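Protein argonaute (Marinitoga piezophila, PDB 5I4A) is an RNA-guided endonuclease that uses short 5'-hydroxyl guide RNAs to bind complementary single-stranded DNA or RNA targets and cut them. Local coordinates at residues Y571-F576 with K580-K585; L587-D592 with E596-Q601; I448-D453 with F522-E527; L6-I11 with I562-N567. All coordinates share one frame; numbering follows the deposited sequence.

Contact 1: residues Y571-F576 with K580-K585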
# COMPACT_ATOMS: atom_id res chain seq x y z
N TYR A 571 -2.07 -7.32 12.08
CA TYR A 571 -0.66 -7.57 12.31
C TYR A 571 0.14 -6.33 11.93
O TYR A 571 -0.24 -5.57 11.04
CB TYR A 571 -0.16 -8.81 11.56
CG TYR A 571 0.02 -8.67 10.06
CD1 TYR A 571 1.17 -8.11 9.52
CD2 TYR A 571 -0.94 -9.16 9.18
CE1 TYR A 571 1.34 -8.00 8.16
CE2 TYR A 571 -0.78 -9.06 7.81
CZ TYR A 571 0.36 -8.47 7.31
OH TYR A 571 0.54 -8.37 5.94
N TYR A 572 1.25 -6.14 12.64
CA TYR A 572 2.16 -5.02 12.39
C TYR A 572 3.50 -5.61 11.97
O TYR A 572 4.27 -6.08 12.83
CB TYR A 572 2.31 -4.15 13.64
CG TYR A 572 1.02 -3.47 14.06
CD1 TYR A 572 0.04 -4.16 14.75
CD2 TYR A 572 0.79 -2.13 13.75
CE1 TYR A 572 -1.14 -3.54 15.12
CE2 TYR A 572 -0.38 -1.50 14.13
CZ TYR A 572 -1.35 -2.22 14.81
OH TYR A 572 -2.52 -1.60 15.19
N PRO A 573 3.80 -5.64 10.68
CA PRO A 573 5.02 -6.31 10.22
C PRO A 573 6.27 -5.56 10.65
O PRO A 573 6.25 -4.35 10.91
CB PRO A 573 4.87 -6.32 8.70
CG PRO A 573 4.01 -5.13 8.41
CD PRO A 573 3.06 -5.02 9.57
N LYS A 574 7.38 -6.29 10.71
CA LYS A 574 8.65 -5.68 11.08
C LYS A 574 9.04 -4.62 10.06
O LYS A 574 8.95 -4.84 8.85
CB LYS A 574 9.75 -6.74 11.20
CG LYS A 574 11.08 -6.17 11.66
CD LYS A 574 12.07 -7.25 12.08
CE LYS A 574 12.78 -7.87 10.88
NZ LYS A 574 11.86 -8.64 10.00
N THR A 575 9.47 -3.47 10.56
CA THR A 575 9.79 -2.33 9.71
C THR A 575 10.74 -1.42 10.48
O THR A 575 10.59 -1.24 11.69
CB THR A 575 8.53 -1.57 9.30
OG1 THR A 575 7.58 -2.47 8.72
CG2 THR A 575 8.85 -0.50 8.29
N PHE A 576 11.72 -0.86 9.77
CA PHE A 576 12.58 0.17 10.34
C PHE A 576 12.01 1.57 10.16
O PHE A 576 12.66 2.54 10.54
CB PHE A 576 13.99 0.09 9.74
CG PHE A 576 14.02 0.17 8.24
CD1 PHE A 576 13.91 -0.98 7.47
CD2 PHE A 576 14.17 1.38 7.59
CE1 PHE A 576 13.93 -0.92 6.09
CE2 PHE A 576 14.20 1.46 6.21
CZ PHE A 576 14.08 0.30 5.46
N LYS A 580 3.17 0.62 11.17
CA LYS A 580 1.95 0.61 10.38
C LYS A 580 1.32 -0.77 10.45
O LYS A 580 2.02 -1.79 10.47
CB LYS A 580 2.22 0.98 8.91
CG LYS A 580 2.75 2.38 8.70
CD LYS A 580 2.32 2.94 7.35
CE LYS A 580 2.62 1.97 6.22
NZ LYS A 580 2.23 2.52 4.89
N GLY A 581 -0.01 -0.80 10.49
CA GLY A 581 -0.75 -2.03 10.65
C GLY A 581 -1.35 -2.54 9.36
O GLY A 581 -1.55 -1.80 8.40
N VAL A 582 -1.66 -3.83 9.35
CA VAL A 582 -2.34 -4.49 8.24
C VAL A 582 -3.52 -5.26 8.82
O VAL A 582 -3.33 -6.19 9.61
CB VAL A 582 -1.41 -5.44 7.46
CG1 VAL A 582 -2.19 -6.18 6.41
CG2 VAL A 582 -0.27 -4.66 6.83
N GLU A 583 -4.73 -4.87 8.43
CA GLU A 583 -5.94 -5.50 8.92
C GLU A 583 -6.28 -6.73 8.09
O GLU A 583 -6.16 -6.72 6.86
CB GLU A 583 -7.12 -4.52 8.88
CG GLU A 583 -7.71 -4.22 10.24
CD GLU A 583 -8.93 -3.33 10.15
OE1 GLU A 583 -10.03 -3.86 9.91
OE2 GLU A 583 -8.78 -2.10 10.32
N VAL A 584 -6.69 -7.79 8.77
CA VAL A 584 -7.04 -9.06 8.14
C VAL A 584 -8.42 -9.46 8.65
O VAL A 584 -8.60 -9.64 9.86
CB VAL A 584 -6.01 -10.16 8.44
CG1 VAL A 584 -6.28 -11.39 7.61
CG2 VAL A 584 -4.59 -9.65 8.20
N LYS A 585 -9.38 -9.62 7.74
CA LYS A 585 -10.75 -9.95 8.10
C LYS A 585 -11.18 -11.20 7.35
O LYS A 585 -11.24 -11.19 6.11
CB LYS A 585 -11.70 -8.79 7.79
CG LYS A 585 -13.16 -9.11 8.07
CD LYS A 585 -14.09 -8.02 7.58
CE LYS A 585 -15.52 -8.31 8.00
NZ LYS A 585 -15.90 -9.72 7.70
O HOH W 1 4.72 -2.07 10.61

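Contact 2: residues L587-D592 with E596-Q601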
# COMPACT_ATOMS: atom_id res chain seq x y z
N LEU A 587 -13.75 -12.95 5.87
CA LEU A 587 -15.13 -12.77 5.43
C LEU A 587 -15.89 -14.09 5.48
O LEU A 587 -17.00 -14.17 6.01
CB LEU A 587 -15.17 -12.18 4.02
CG LEU A 587 -15.50 -10.70 3.89
CD1 LEU A 587 -15.83 -10.37 2.44
CD2 LEU A 587 -16.65 -10.32 4.80
N GLU A 588 -15.29 -15.14 4.92
CA GLU A 588 -15.91 -16.46 4.87
C GLU A 588 -14.83 -17.49 5.14
O GLU A 588 -13.64 -17.24 4.94
CB GLU A 588 -16.57 -16.72 3.51
CG GLU A 588 -17.90 -17.45 3.59
CD GLU A 588 -19.03 -16.56 4.07
OE1 GLU A 588 -19.35 -15.57 3.37
OE2 GLU A 588 -19.58 -16.84 5.15
N ASN A 589 -15.26 -18.66 5.61
CA ASN A 589 -14.31 -19.75 5.85
C ASN A 589 -15.05 -21.07 5.90
O ASN A 589 -15.94 -21.25 6.74
CB ASN A 589 -13.51 -19.53 7.14
CG ASN A 589 -12.55 -20.67 7.41
OD1 ASN A 589 -12.08 -21.34 6.49
ND2 ASN A 589 -12.25 -20.90 8.69
N ASN A 590 -14.67 -21.99 5.01
CA ASN A 590 -15.13 -23.37 5.08
C ASN A 590 -13.95 -24.34 5.01
O ASN A 590 -14.14 -25.52 4.69
CB ASN A 590 -16.15 -23.68 3.97
CG ASN A 590 -15.65 -23.29 2.59
OD1 ASN A 590 -15.40 -24.15 1.76
ND2 ASN A 590 -15.53 -21.99 2.35
N THR A 591 -12.74 -23.87 5.32
CA THR A 591 -11.61 -24.77 5.45
C THR A 591 -11.65 -25.45 6.81
O THR A 591 -12.43 -25.10 7.70
CB THR A 591 -10.28 -24.02 5.29
OG1 THR A 591 -10.11 -23.09 6.36
CG2 THR A 591 -10.21 -23.27 3.96
N ASP A 592 -10.79 -26.46 6.97
CA ASP A 592 -10.62 -27.12 8.26
C ASP A 592 -9.68 -26.37 9.19
O ASP A 592 -9.41 -26.84 10.30
CB ASP A 592 -10.11 -28.55 8.04
CG ASP A 592 -11.05 -29.37 7.18
OD1 ASP A 592 -12.27 -29.09 7.20
OD2 ASP A 592 -10.58 -30.30 6.49
N GLU A 596 -7.58 -18.52 13.80
CA GLU A 596 -6.23 -18.29 14.30
C GLU A 596 -5.17 -18.90 13.39
O GLU A 596 -4.12 -18.30 13.14
CB GLU A 596 -6.09 -18.85 15.72
CG GLU A 596 -6.95 -18.16 16.76
CD GLU A 596 -8.37 -18.70 16.81
OE1 GLU A 596 -8.69 -19.62 16.04
OE2 GLU A 596 -9.17 -18.19 17.63
N GLU A 597 -5.43 -20.11 12.88
CA GLU A 597 -4.47 -20.76 12.00
C GLU A 597 -4.39 -20.06 10.65
O GLU A 597 -3.30 -19.90 10.09
CB GLU A 597 -4.84 -22.23 11.82
CG GLU A 597 -4.61 -23.08 13.05
CD GLU A 597 -5.32 -24.42 12.98
OE1 GLU A 597 -6.33 -24.51 12.25
OE2 GLU A 597 -4.87 -25.37 13.64
N ILE A 598 -5.53 -19.63 10.12
CA ILE A 598 -5.54 -18.88 8.86
C ILE A 598 -4.78 -17.57 9.01
O ILE A 598 -3.99 -17.19 8.14
CB ILE A 598 -6.99 -18.63 8.40
CG1 ILE A 598 -7.70 -19.95 8.12
CG2 ILE A 598 -7.01 -17.75 7.15
CD1 ILE A 598 -9.16 -19.79 7.74
N ILE A 599 -5.00 -16.87 10.12
CA ILE A 599 -4.31 -15.60 10.35
C ILE A 599 -2.80 -15.81 10.41
O ILE A 599 -2.02 -15.01 9.88
CB ILE A 599 -4.83 -14.93 11.64
CG1 ILE A 599 -6.34 -14.69 11.54
CG2 ILE A 599 -4.09 -13.64 11.91
CD1 ILE A 599 -6.76 -13.83 10.37
N GLU A 600 -2.37 -16.90 11.06
CA GLU A 600 -0.94 -17.18 11.14
C GLU A 600 -0.35 -17.48 9.77
O GLU A 600 0.77 -17.07 9.47
CB GLU A 600 -0.68 -18.33 12.11
CG GLU A 600 0.79 -18.66 12.30
CD GLU A 600 1.01 -20.02 12.93
OE1 GLU A 600 1.88 -20.13 13.82
OE2 GLU A 600 0.30 -20.97 12.54
N GLN A 601 -1.10 -18.19 8.92
CA GLN A 601 -0.60 -18.49 7.59
C GLN A 601 -0.51 -17.23 6.74
O GLN A 601 0.42 -17.08 5.94
CB GLN A 601 -1.48 -19.53 6.90
CG GLN A 601 -1.25 -20.95 7.38
CD GLN A 601 -2.15 -21.95 6.69
OE1 GLN A 601 -2.33 -21.90 5.48
NE2 GLN A 601 -2.74 -22.85 7.47

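Contact 3: residues I448-D453 with F522-E527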
# COMPACT_ATOMS: atom_id res chain seq x y z
N ILE A 448 -5.59 -10.92 -4.81
CA ILE A 448 -6.49 -10.26 -5.75
C ILE A 448 -6.35 -8.75 -5.60
O ILE A 448 -6.62 -8.21 -4.53
CB ILE A 448 -7.96 -10.67 -5.53
CG1 ILE A 448 -8.11 -12.19 -5.55
CG2 ILE A 448 -8.85 -10.03 -6.59
CD1 ILE A 448 -7.70 -12.83 -6.85
N ASP A 449 -5.95 -8.08 -6.68
CA ASP A 449 -5.92 -6.62 -6.76
C ASP A 449 -6.91 -6.21 -7.85
O ASP A 449 -6.66 -6.44 -9.04
CB ASP A 449 -4.52 -6.10 -7.06
CG ASP A 449 -4.41 -4.58 -6.94
OD1 ASP A 449 -5.40 -3.87 -7.20
OD2 ASP A 449 -3.32 -4.09 -6.58
N LEU A 450 -8.01 -5.59 -7.44
CA LEU A 450 -9.07 -5.20 -8.36
C LEU A 450 -9.61 -3.84 -7.96
O LEU A 450 -10.12 -3.67 -6.85
CB LEU A 450 -10.19 -6.25 -8.37
CG LEU A 450 -11.42 -5.99 -9.24
CD1 LEU A 450 -11.90 -7.26 -9.90
CD2 LEU A 450 -12.51 -5.40 -8.39
N SER A 451 -9.50 -2.87 -8.87
CA SER A 451 -9.93 -1.50 -8.61
C SER A 451 -10.86 -1.02 -9.72
O SER A 451 -10.83 -1.53 -10.85
CB SER A 451 -8.74 -0.55 -8.48
OG SER A 451 -7.95 -0.55 -9.66
N HIS A 452 -11.68 -0.03 -9.39
CA HIS A 452 -12.65 0.56 -10.31
C HIS A 452 -12.53 2.07 -10.26
O HIS A 452 -12.73 2.67 -9.19
CB HIS A 452 -14.08 0.13 -9.97
CG HIS A 452 -14.28 -1.35 -9.90
ND1 HIS A 452 -13.93 -2.19 -10.93
CD2 HIS A 452 -14.82 -2.13 -8.94
CE1 HIS A 452 -14.23 -3.44 -10.60
NE2 HIS A 452 -14.78 -3.42 -9.40
N ASP A 453 -12.23 2.69 -11.39
CA ASP A 453 -12.15 4.15 -11.47
C ASP A 453 -13.08 4.71 -12.54
O ASP A 453 -13.68 3.96 -13.32
CB ASP A 453 -10.72 4.60 -11.75
CG ASP A 453 -9.98 5.00 -10.49
OD1 ASP A 453 -10.05 6.20 -10.12
OD2 ASP A 453 -9.33 4.13 -9.87
N PHE A 522 -14.26 -6.93 -0.32
CA PHE A 522 -15.05 -7.46 -1.43
C PHE A 522 -16.28 -6.58 -1.62
O PHE A 522 -17.18 -6.56 -0.78
CB PHE A 522 -15.47 -8.90 -1.15
CG PHE A 522 -14.34 -9.89 -1.21
CD1 PHE A 522 -13.55 -10.14 -0.09
CD2 PHE A 522 -14.09 -10.62 -2.36
CE1 PHE A 522 -12.53 -11.07 -0.13
CE2 PHE A 522 -13.07 -11.55 -2.41
CZ PHE A 522 -12.29 -11.78 -1.29
N ILE A 523 -16.32 -5.84 -2.73
CA ILE A 523 -17.49 -5.04 -3.10
C ILE A 523 -18.25 -5.66 -4.27
O ILE A 523 -19.33 -5.17 -4.63
CB ILE A 523 -17.07 -3.59 -3.39
CG1 ILE A 523 -16.38 -3.02 -2.15
CG2 ILE A 523 -18.26 -2.68 -3.68
CD1 ILE A 523 -17.24 -3.13 -0.89
N GLU A 524 -17.75 -6.76 -4.82
CA GLU A 524 -18.44 -7.46 -5.89
C GLU A 524 -19.58 -8.30 -5.31
O GLU A 524 -19.78 -8.37 -4.10
CB GLU A 524 -17.46 -8.32 -6.68
CG GLU A 524 -16.41 -7.54 -7.48
CD GLU A 524 -15.48 -6.73 -6.59
OE1 GLU A 524 -15.21 -7.17 -5.45
OE2 GLU A 524 -15.03 -5.65 -7.02
N ASP A 525 -20.34 -8.94 -6.20
CA ASP A 525 -21.41 -9.84 -5.78
C ASP A 525 -20.78 -11.03 -5.07
O ASP A 525 -20.28 -11.95 -5.72
CB ASP A 525 -22.24 -10.27 -6.98
CG ASP A 525 -23.64 -10.71 -6.60
OD1 ASP A 525 -23.82 -11.24 -5.48
OD2 ASP A 525 -24.56 -10.52 -7.42
N ILE A 526 -20.82 -11.03 -3.74
CA ILE A 526 -20.02 -11.98 -2.98
C ILE A 526 -20.53 -13.40 -3.16
O ILE A 526 -19.75 -14.36 -3.20
CB ILE A 526 -19.96 -11.57 -1.49
CG1 ILE A 526 -18.88 -12.37 -0.76
CG2 ILE A 526 -21.31 -11.75 -0.81
CD1 ILE A 526 -17.50 -12.21 -1.36
N GLU A 527 -21.85 -13.57 -3.28
CA GLU A 527 -22.42 -14.91 -3.44
C GLU A 527 -21.98 -15.54 -4.75
O GLU A 527 -21.65 -16.73 -4.80
CB GLU A 527 -23.94 -14.86 -3.35
CG GLU A 527 -24.46 -14.43 -1.98
CD GLU A 527 -24.03 -15.37 -0.87
OE1 GLU A 527 -24.10 -16.60 -1.07
OE2 GLU A 527 -23.61 -14.87 0.19

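Contact 4: residues L6-I11 with I562-N567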
# COMPACT_ATOMS: atom_id res chain seq x y z
N LEU A 6 -4.94 0.59 22.48
CA LEU A 6 -5.28 0.83 21.08
C LEU A 6 -6.02 2.16 20.97
O LEU A 6 -6.74 2.56 21.89
CB LEU A 6 -6.13 -0.30 20.49
CG LEU A 6 -5.47 -1.66 20.29
CD1 LEU A 6 -6.38 -2.60 19.51
CD2 LEU A 6 -4.12 -1.51 19.60
N ASN A 7 -5.83 2.84 19.84
CA ASN A 7 -6.47 4.13 19.62
C ASN A 7 -7.94 4.01 19.25
O ASN A 7 -8.46 4.80 18.45
CB ASN A 7 -5.70 4.90 18.55
CG ASN A 7 -5.78 4.25 17.18
OD1 ASN A 7 -6.06 3.06 17.07
ND2 ASN A 7 -5.53 5.03 16.14
N LEU A 8 -8.65 3.04 19.83
CA LEU A 8 -10.05 2.80 19.54
C LEU A 8 -10.92 3.39 20.64
O LEU A 8 -10.57 3.33 21.82
CB LEU A 8 -10.32 1.30 19.40
CG LEU A 8 -9.64 0.65 18.20
CD1 LEU A 8 -9.78 -0.86 18.24
CD2 LEU A 8 -10.25 1.20 16.92
N TYR A 9 -12.04 3.98 20.24
CA TYR A 9 -12.95 4.63 21.17
C TYR A 9 -14.38 4.19 20.88
O TYR A 9 -14.84 4.29 19.74
CB TYR A 9 -12.82 6.16 21.08
CG TYR A 9 -11.46 6.64 21.53
CD1 TYR A 9 -11.20 6.87 22.88
CD2 TYR A 9 -10.43 6.85 20.62
CE1 TYR A 9 -9.95 7.31 23.30
CE2 TYR A 9 -9.19 7.29 21.04
CZ TYR A 9 -8.95 7.51 22.38
OH TYR A 9 -7.72 7.95 22.80
N LYS A 10 -15.06 3.72 21.91
CA LYS A 10 -16.39 3.15 21.74
C LYS A 10 -17.41 4.26 21.47
O LYS A 10 -17.44 5.28 22.16
CB LYS A 10 -16.79 2.37 22.99
CG LYS A 10 -18.02 1.50 22.83
CD LYS A 10 -18.22 0.62 24.05
CE LYS A 10 -19.50 -0.19 23.96
NZ LYS A 10 -19.50 -1.10 22.78
N ILE A 11 -18.23 4.05 20.45
CA ILE A 11 -19.28 4.99 20.08
C ILE A 11 -20.54 4.65 20.85
O ILE A 11 -21.05 3.52 20.75
CB ILE A 11 -19.52 4.97 18.56
CG1 ILE A 11 -18.33 5.60 17.83
CG2 ILE A 11 -20.82 5.69 18.22
CD1 ILE A 11 -18.17 5.13 16.41
N ILE A 562 -2.65 -8.80 16.64
CA ILE A 562 -3.65 -8.39 17.61
C ILE A 562 -5.02 -8.83 17.12
O ILE A 562 -5.36 -8.62 15.95
CB ILE A 562 -3.61 -6.88 17.86
CG1 ILE A 562 -2.27 -6.48 18.49
CG2 ILE A 562 -4.78 -6.43 18.73
CD1 ILE A 562 -2.09 -5.00 18.64
N LYS A 563 -5.80 -9.45 18.01
CA LYS A 563 -7.16 -9.86 17.69
C LYS A 563 -8.13 -8.75 18.09
O LYS A 563 -8.16 -8.34 19.26
CB LYS A 563 -7.51 -11.16 18.41
CG LYS A 563 -8.99 -11.49 18.41
CD LYS A 563 -9.20 -12.99 18.44
CE LYS A 563 -10.43 -13.38 19.23
NZ LYS A 563 -10.64 -14.86 19.20
N LEU A 564 -8.91 -8.27 17.13
CA LEU A 564 -9.98 -7.33 17.41
C LEU A 564 -11.26 -8.04 17.83
O LEU A 564 -11.81 -7.77 18.90
CB LEU A 564 -10.24 -6.45 16.19
CG LEU A 564 -9.06 -5.61 15.72
CD1 LEU A 564 -9.46 -4.80 14.50
CD2 LEU A 564 -8.57 -4.70 16.84
N ASP A 565 -11.75 -8.95 16.98
CA ASP A 565 -12.87 -9.81 17.33
C ASP A 565 -12.63 -11.17 16.70
O ASP A 565 -11.52 -11.49 16.27
CB ASP A 565 -14.21 -9.19 16.88
CG ASP A 565 -14.28 -8.93 15.39
OD1 ASP A 565 -13.94 -9.83 14.59
OD2 ASP A 565 -14.70 -7.82 15.00
N GLU A 566 -13.69 -11.98 16.63
CA GLU A 566 -13.54 -13.37 16.24
C GLU A 566 -13.04 -13.52 14.81
O GLU A 566 -12.34 -14.49 14.49
CB GLU A 566 -14.87 -14.10 16.42
CG GLU A 566 -14.75 -15.62 16.52
CD GLU A 566 -13.97 -16.07 17.75
OE1 GLU A 566 -13.72 -15.25 18.66
OE2 GLU A 566 -13.61 -17.27 17.81
N ASN A 567 -13.36 -12.56 13.94
CA ASN A 567 -13.03 -12.67 12.52
C ASN A 567 -12.11 -11.55 12.03
O ASN A 567 -11.87 -11.47 10.82
CB ASN A 567 -14.31 -12.69 11.69
CG ASN A 567 -14.99 -14.04 11.69
OD1 ASN A 567 -15.52 -14.48 12.71
ND2 ASN A 567 -14.98 -14.71 10.55

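Contact 1: residues Y571-F576 with K580-K585
Tyr571 and Val582 form an antiparallel hydrogen-bonded pair, each giving its backbone N-H to the carbonyl oxygen of the other. Val582 N lies 2.8 Å from Tyr571 O, and Tyr571 N lies 3.0 Å from Val582 O with an N-H...O angle of 156°. Further toward the loop a water links the two backbones, donating to Pro573 O at 2.8 Å and to Lys580 O at 2.7 Å.

The two paired side chains share a face of the sheet and run side by side in the same direction. With Tyr571 CG placed between its backbone N and carbonyl carbon (chi1 74°), the ring lies flat over the valine. The result is a CH-pi contact: Val582 CB stands 3.7 Å from the centroid of the Tyr571 ring, 20° off its normal and displaced toward the rim. Val582 CG1 also reaches Tyr571 CE2 at 3.5 Å, whereas Val584 CG2 approaches the same ring at its edge, 3.8 Å from Tyr571 CD2. The phenol oxygen is hydrogen-bonded to Lys618 O, which fixes the far end of the ring. On the loop side, Tyr572 CD2 packs obliquely on the glycine backbone, 3.5 Å from Gly581 CA, and its hydroxyl bonds to Ile551 O.

The pair thus joins strands 568-571 and 582-589 of the PIWI domain at the mouth of their linking loop, where Phe576 packs on a sugar of the bound RNA. Tyr603 meets the Tyr571 ring edge-to-face, Ile599 and Ile602 of helix 595-605 cover Val584, and strand 539-546 flanks strand 582-589, with Val545 against Val582 and Val543 against Val584.

Contact 2: residues L587-D592 with E596-Q601
Asn589 and Ile598 point at each other from opposite directions, the amide of the strand end meeting the terminal methyl of the helix residue. Ile598 CD1 is almost equidistant from the amide atoms, 3.4 Å from Asn589 ND2 and 3.5 Å from Asn589 CG, which places the methyl over one face of the carboxamide. Ile598 delivers it by an extended chain (chi2 177°). Thr591 comes in at a slant, its OG1 3.7 Å from Ile598 CD1.

What holds the amide in this orientation is the chain that follows it. Asn589 OD1 accepts two bonds: Thr591 OG1 arrives at 2.6 Å in the carbonyl plane, on a lone pair, while Thr591 N arrives at 2.9 Å from well above that plane. Asn589 ND2 bonds to Tyr593 O, so both ends of the amide are engaged and its rotation is fixed. Ile598 is buried and also packs on Thr541 and Phe515 of the sheet.

Asn589 and Thr591 make an Asx turn, which ends strand 582-589 just past a classic beta bulge of Leu587 and Glu588 opposite Leu542. The turn leads into helix 595-605, which folds back onto the mixed sheet of the PIWI RNase H fold.

Contact 3: residues I448-D453 with F522-E527
Glu524 reaches from the loop before helix 526-532 to His452 and Leu450 on strand 443-452, a central strand of the RNase H fold of the PIWI domain. The same strand carries Asp449, inferred to be catalytic and, by similarity, a ligand of both manganese ions.

Glu524 CB points toward the strand. CG stands anti to the carbonyl carbon, and a bend at the next bond (chi2 64°) brings the carboxylate to the edge of His452. Along the way the side chain packs on Leu489 and Ile529, and it comes within about 3 Å of the side chain of Glu485, another inferred active-site residue. Glu524 CD is 3.7 Å from Leu450 CD2, the two side chains sliding past each other in opposite senses. The oxygens then diverge. OE1 forms a salt bridge with Arg518 and takes a weak bond from Ile523 N at 3.2 Å, which ties the carboxylate back to its own loop. Arg518 would be expected to stabilise its negative charge. OE2 accepts from His452 NE2 at 3.3 Å, but it is modelled too close to Leu450, so its place, and with it the length of that bond, is less certain.

In the model this histidine-carboxylate bond has an N-H...O angle of 150°. Glu524 OE2 comes in at the edge of the imidazole, near its plane, while the carboxylate is turned 52° from the ring. At the other ring nitrogen, His452 ND1 is hydrogen-bonded to Thr459 OG1, an anchor that fixes the rotation of the imidazole.

Contact 4: residues L6-I11 with I562-N567
The join between the N-terminal domain and the PIWI sheet is made here by three buried leucines and an isoleucine: Leu6 and Leu8 on one side, Ile562 and Leu564 of strand 560-565 on the other. The backbones stay well apart, the nearest CA atoms, those of Leu6 and Ile562, being 10.0 Å from each other, and the gap is bridged by methyl groups alone.

Leu6 is forked between two partners. Its CD1 meets Leu564 CD2 at 4.0 Å, the two side chains meeting at a slant, and its CD2 lies 4.2 Å from Ile562 CD1, where the chains pass in opposite directions. Leu564 CD2 is met by a second leucine as well, Leu8 CD1 at 4.3 Å. Leu564 takes part through its tip: with CG anti to the carbonyl carbon (chi1 -60°) and an extended end, the methyl extends to the N-terminal segment.

Past the contact the PIWI strand turns. Asp565 OD1 accepts from Asn567 N at 2.9 Å, an Asx turn, and Lys563 NZ pairs with Glu566 OE1 at 3.2 Å.

Around this apolar patch, Leu8 and Leu564 both pack on Ile140 of strand 127-140, and strand 8-10 pairs with strand 143-156. Asn7 is hydrogen-bonded to Asn550 and Asn552 in the PIWI domain, while Leu564 also rests on Ile570 of strand 568-571.

From the N terminus, contact 4 spans the chain: it brings the first residues back against strand 560-565 across 550 intervening residues, joining the N-terminal and PIWI domains. Contact 3 is nested inside that loop and closes a smaller one of 68 residues within the PIWI domain. After residue 567 come contacts 1 and 2, in series and each closing only three residues; they share strand 582-589. All four reach the same mixed sheet. Side chains link them further: Tyr572 packs on Ile562 between contacts 1 and 4, Val584 on Ile599 between contacts 1 and 2, and Leu587 on Phe522 between contacts 2 and 3.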